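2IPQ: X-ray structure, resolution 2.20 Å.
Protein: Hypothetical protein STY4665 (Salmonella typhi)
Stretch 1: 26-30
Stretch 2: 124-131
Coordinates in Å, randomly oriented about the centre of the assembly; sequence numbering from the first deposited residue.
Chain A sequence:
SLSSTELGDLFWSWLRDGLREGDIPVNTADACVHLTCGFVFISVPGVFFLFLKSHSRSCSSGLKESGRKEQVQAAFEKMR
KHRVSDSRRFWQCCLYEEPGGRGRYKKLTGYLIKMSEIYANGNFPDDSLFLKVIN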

# COMPACT_ATOMS: atom_id res chain seq x y z
N VAL A 26 2.65 9.15 2.28
CA VAL A 26 1.44 8.45 2.69
C VAL A 26 0.38 9.58 2.77
O VAL A 26 0.73 10.69 3.16
N ASN A 27 -0.88 9.33 2.39
CA ASN A 27 -2.00 10.18 2.81
C ASN A 27 -2.04 11.49 2.09
O ASN A 27 -2.52 12.51 2.62
N THR A 28 -1.53 11.48 0.87
CA THR A 28 -1.38 12.68 0.07
C THR A 28 -2.13 12.41 -1.21
O THR A 28 -2.35 11.25 -1.56
N ALA A 29 -2.54 13.47 -1.91
CA ALA A 29 -3.23 13.35 -3.18
C ALA A 29 -2.42 12.52 -4.17
O ALA A 29 -2.97 11.97 -5.11
N ASP A 30 -1.10 12.44 -3.97
CA ASP A 30 -0.21 11.84 -4.96
C ASP A 30 0.43 10.54 -4.44
O ASP A 30 1.20 9.89 -5.14
N PHE A 124 1.03 5.73 14.73
CA PHE A 124 0.82 5.98 13.30
C PHE A 124 0.17 7.32 12.93
O PHE A 124 -0.46 7.98 13.76
N PRO A 125 0.33 7.72 11.66
CA PRO A 125 -0.39 8.86 11.07
C PRO A 125 -1.90 8.74 11.16
O PRO A 125 -2.43 7.65 11.37
N ASP A 126 -2.60 9.85 10.98
CA ASP A 126 -4.04 9.83 10.88
C ASP A 126 -4.46 9.15 9.58
O ASP A 126 -3.61 8.86 8.73
N ASP A 127 -5.76 8.90 9.42
CA ASP A 127 -6.27 8.29 8.17
C ASP A 127 -6.15 9.25 7.00
O ASP A 127 -5.97 10.44 7.20
N SER A 128 -6.23 8.74 5.78
CA SER A 128 -6.13 9.58 4.58
C SER A 128 -7.35 10.48 4.48
O SER A 128 -8.47 10.08 4.83
N LEU A 129 -7.14 11.70 3.99
CA LEU A 129 -8.27 12.61 3.76
C LEU A 129 -8.87 12.44 2.35
O LEU A 129 -9.93 12.99 2.02
N PHE A 130 -8.17 11.66 1.53
CA PHE A 130 -8.33 11.65 0.08
C PHE A 130 -8.91 10.32 -0.47
O PHE A 130 -9.56 10.29 -1.52
N LEU A 131 -8.68 9.23 0.26
CA LEU A 131 -9.04 7.91 -0.23
C LEU A 131 -10.32 7.43 0.40
O LEU A 131 -10.50 7.52 1.62

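The two stretches meet as irregular loops, with the single exception of Leu 131, which lies in a strand, and the contact buries 306 Å² summed over both sides. The backbones come closest, by CA positions, at Asn 27 and Ser 128, whose CA atoms are 4.5 Å apart, whereas the CA atoms of Ala 29 and Phe 130 are separated by 6.3 Å.

Phe 124 opens stretch 2 without taking part: its side chain, with chi1 at 36° (p), is out of reach. Pro 125 is the first residue to touch. Its CA-to-CB bond points toward the other stretch, and CB lies 4.0 Å from ND2 of Asn 27, so CB packs against the amide nitrogen.

At Asp 126 the backbone does the work. The side chain (chi1 m) starts sideways but its end leads away, leaving the carbonyl to face Asn 27. ND2 of Asn 27 donates to O of Asp 126 across 2.7 Å; the N-H...acceptor angle of 119° makes this a weak hydrogen bond despite the short distance. The amide gets there because chi1 of Asn 27 is m (-74°) and chi2 is -5°: its CA-to-CB bond runs sideways, yet its end comes nearer to stretch 2. Asn 27 accordingly has the largest covered area of any residue here, 95 Å².

The CA-to-CB bond of Asp 127 points away, with chi1 m, and the residue approaches through its main chain, its C lying 3.9 Å from ND2 of Asn 27. Ser 128 then meets the other end of the same amide: OD1 of Asn 27 is 3.5 Å from CB of Ser 128, a van der Waals contact. The CA-to-CB bond of Ser 128 runs sideways, with chi1 t (-176°), and its OG accepts from backbone N atoms of its own stretch: from N of Phe 130 at 3.2 Å and 163°, and weakly from N of Leu 131 at 3.4 Å and 139°. Both bonds join the serine side chain to the backbone of these two residues.

The CA-to-CB bond of Leu 129 (chi1 m, chi2 t) runs sideways, and its side chain makes no contact with stretch 1, but its backbone is linked by a water. Water 1 donates to O of Asn 27 at 2.6 Å and accepts from N of Leu 129 at 2.9 Å, bridging the two main chains.

Phe 130, with chi1 m (-63°) and chi2 102°, points toward stretch 1 and loses 65 Å² to it. Its CD1 lies 3.6 Å from O of Asn 27, which sits at the ring edge near the plane, and 3.9 Å from N of Ala 29, which lies over one face. CB of Ala 29 adds an apolar contact with CE2 of Phe 130 at 4.5 Å. The CA-to-CB bond of Thr 28, by contrast, points away (chi1 -96°, between wells), and the residue meets the ring through its backbone, with C 4.0 Å from CD1 of Phe 130. Leu 131 is out of reach.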

# COMPACT_ATOMS: atom_id res chain seq x y z
CB VAL A 26 1.75 7.72 4.05
CG1 VAL A 26 1.98 8.73 5.19
CG2 VAL A 26 0.71 6.71 4.41
CB ASN A 27 -1.95 10.42 4.32
CG ASN A 27 -2.38 9.22 5.10
OD1 ASN A 27 -2.80 8.20 4.52
ND2 ASN A 27 -2.27 9.30 6.42
CB THR A 28 0.11 12.92 -0.22
OG1 THR A 28 0.65 13.83 0.75
CG2 THR A 28 0.32 13.52 -1.59
CB ALA A 29 -3.51 14.76 -3.76
CB ASP A 30 0.87 12.84 -5.39
CG ASP A 30 0.30 13.99 -6.26
OD1 ASP A 30 -0.23 13.69 -7.36
OD2 ASP A 30 0.38 15.18 -5.86
CB PHE A 124 0.10 4.81 12.62
CG PHE A 124 -0.95 4.13 13.47
CD1 PHE A 124 -0.61 3.06 14.30
CD2 PHE A 124 -2.27 4.54 13.43
CE1 PHE A 124 -1.56 2.43 15.08
CE2 PHE A 124 -3.23 3.90 14.21
CZ PHE A 124 -2.88 2.85 15.03
CB PRO A 125 0.06 8.86 9.60
CG PRO A 125 0.77 7.55 9.38
CD PRO A 125 1.27 7.09 10.71
CB ASP A 126 -4.59 11.24 10.94
CG ASP A 126 -4.36 11.87 12.28
OD1 ASP A 126 -4.71 11.23 13.30
OD2 ASP A 126 -3.83 12.99 12.31
CB ASP A 127 -7.74 7.90 8.35
CG ASP A 127 -7.91 6.62 9.15
OD1 ASP A 127 -6.91 5.90 9.44
OD2 ASP A 127 -9.08 6.32 9.49
CB SER A 128 -6.05 8.74 3.31
OG SER A 128 -5.87 9.59 2.20
CB LEU A 129 -7.84 14.06 3.97
CG LEU A 129 -7.53 14.52 5.40
CD1 LEU A 129 -7.02 15.97 5.30
CD2 LEU A 129 -8.77 14.47 6.28
CB PHE A 130 -6.97 11.94 -0.56
CG PHE A 130 -6.44 13.32 -0.21
CD1 PHE A 130 -5.45 13.48 0.74
CD2 PHE A 130 -6.93 14.44 -0.84
CE1 PHE A 130 -4.97 14.74 1.06
CE2 PHE A 130 -6.44 15.71 -0.53
CZ PHE A 130 -5.47 15.85 0.42
CB LEU A 131 -7.95 6.94 0.13
CG LEU A 131 -8.09 5.54 -0.43
CD1 LEU A 131 -7.36 5.51 -1.77
CD2 LEU A 131 -7.46 4.61 0.56
O HOH W 1 -4.61 13.12 4.07